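Local coordinates for Gp15 protein (Listeria phage PSA, PDB 6R5W), which serves, through the C-terminal part given here, as the homotrimeric receptor binding protein with which the phage recognises its Listeria host, at the interface of chains A and B. Coordinates in Å, arbitrary orientation; residue numbers count along the deposited sequence, not the author numbering. Chains: chain A/B, Gp15 protein.

The interface of chains A and B. Residues chain A 34-36, 39; chain B 32, 34, 39, 42.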
loop_
_atom_site.group_PDB
_atom_site.type_symbol
_atom_site.label_atom_id
_atom_site.label_comp_id
_atom_site.label_asym_id
_atom_site.label_seq_id
_atom_site.Cartn_x
_atom_site.Cartn_y
_atom_site.Cartn_z
ATOM N N GLU A 34 -29.028 -21.248 8.601
ATOM C CA GLU A 34 -28.316 -20.670 7.455
ATOM C C GLU A 34 -28.076 -21.700 6.363
ATOM O O GLU A 34 -27.909 -22.893 6.619
ATOM C CB GLU A 34 -26.967 -20.089 7.934
ATOM C CG GLU A 34 -26.112 -19.487 6.800
ATOM C CD GLU A 34 -26.739 -18.274 6.180
ATOM O OE1 GLU A 34 -27.731 -18.442 5.388
ATOM O OE2 GLU A 34 -26.287 -17.144 6.438
ATOM N N THR A 35 -28.101 -21.230 5.103
ATOM C CA THR A 35 -27.714 -22.090 4.006
ATOM C C THR A 35 -26.281 -21.806 3.568
ATOM O O THR A 35 -25.687 -20.742 3.868
ATOM C CB THR A 35 -28.599 -21.885 2.793
ATOM O OG1 THR A 35 -28.402 -20.566 2.297
ATOM C CG2 THR A 35 -30.102 -22.052 3.168
ATOM N N VAL A 36 -25.719 -22.786 2.877
ATOM C CA VAL A 36 -24.371 -22.599 2.331
ATOM C C VAL A 36 -24.340 -21.386 1.401
ATOM O O VAL A 36 -23.369 -20.631 1.385
ATOM C CB VAL A 36 -23.881 -23.871 1.631
ATOM C CG1 VAL A 36 -23.685 -24.984 2.613
ATOM C CG2 VAL A 36 -24.809 -24.269 0.506
ATOM N N ALA A 39 -24.375 -18.216 3.603
ATOM C CA ALA A 39 -23.080 -18.007 4.260
ATOM C C ALA A 39 -22.046 -17.529 3.244
ATOM O O ALA A 39 -21.224 -16.647 3.552
ATOM C CB ALA A 39 -22.614 -19.298 4.941
ATOM N N ALA B 32 -28.673 -30.423 4.553
ATOM C CA ALA B 32 -27.919 -29.556 3.643
ATOM C C ALA B 32 -27.625 -28.162 4.195
ATOM O O ALA B 32 -26.903 -27.371 3.550
ATOM C CB ALA B 32 -28.686 -29.407 2.344
ATOM N N GLU B 34 -26.070 -25.071 6.353
ATOM C CA GLU B 34 -24.680 -24.732 6.652
ATOM C C GLU B 34 -24.324 -25.151 8.076
ATOM O O GLU B 34 -25.148 -25.058 9.007
ATOM C CB GLU B 34 -24.484 -23.241 6.483
ATOM C CG GLU B 34 -23.001 -22.763 6.742
ATOM C CD GLU B 34 -22.037 -23.374 5.757
ATOM O OE1 GLU B 34 -21.679 -24.577 5.897
ATOM O OE2 GLU B 34 -21.628 -22.660 4.806
ATOM N N ALA B 39 -19.387 -22.363 7.740
ATOM C CA ALA B 39 -19.491 -20.914 7.659
ATOM C C ALA B 39 -18.143 -20.270 7.994
ATOM O O ALA B 39 -17.761 -19.249 7.399
ATOM C CB ALA B 39 -20.554 -20.375 8.595
ATOM N N LYS B 42 -15.709 -20.393 5.104
ATOM C CA LYS B 42 -15.998 -19.408 4.090
ATOM C C LYS B 42 -15.523 -18.027 4.524
ATOM O O LYS B 42 -14.981 -17.263 3.702
ATOM C CB LYS B 42 -17.494 -19.370 3.777
ATOM C CG LYS B 42 -18.011 -20.612 3.067
ATOM C CD LYS B 42 -19.510 -20.556 2.912
ATOM C CE LYS B 42 -19.992 -21.709 2.074
ATOM N NZ LYS B 42 -19.830 -23.032 2.688
HETATM O O HOH W 1 -27.499 -25.012 2.479
#
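B:Glu34 meets A:Glu34 backbone to backbone, and the pair illustrates how a homotrimer builds a repeated contact from different faces of one residue: the carbonyl O of one copy, the N-H and side chain of the next. The amide N of B:Glu34 donates to the carbonyl O of A:Glu34 at 2.9 Å; the bond is fairly straight at the hydrogen (160°), although the donor is tilted well away from the carbonyl plane. A second polar link is indirect: a water lies 2.9 Å from A:Val36 N and 2.7 Å from B:Ala32 O, joining the first turn of the chain A helix to the connecting segment of chain B.

Bonds within a chain set the carboxylates. B:Lys42 NZ forms a salt bridge of 2.8 Å with B:Glu34 OE2, using the syn lone pair of that carboxylate oxygen, which should favour the ionised acid. The other oxygen has a complementary use, seen in chain A: A:Glu34 OE1 accepts from A:Thr35 N at 2.8 Å through its anti lone pair, folding the side chain back to the amide of the following residue. The two glutamates run alongside each other in the same direction, yet their carboxylate planes stand almost perpendicular.

Carbon contacts from chain A line one flank of the salt-bridged pair. With CG anti to the backbone N (chi1 -178°) and the chain bent at chi2, B:Glu34 lays its carboxylate against A:Val36 and A:Ala39. The CG1 branch of A:Val36 reaches B:Glu34 CD at 3.9 Å, the two side chains crossing at about a right angle. A:Ala39 CB rests on both B:Glu34 CG and B:Lys42 CD, the latter at 3.9 Å. The lysine is extended until chi4 (67°), where a bend turns NZ towards the acid while CE passes beside A:Val36 O.

The site lies at the N-terminal end of helix 36-57, partway along the homotrimeric coiled-coil shaft, with the beta-rich C-terminal domain beyond.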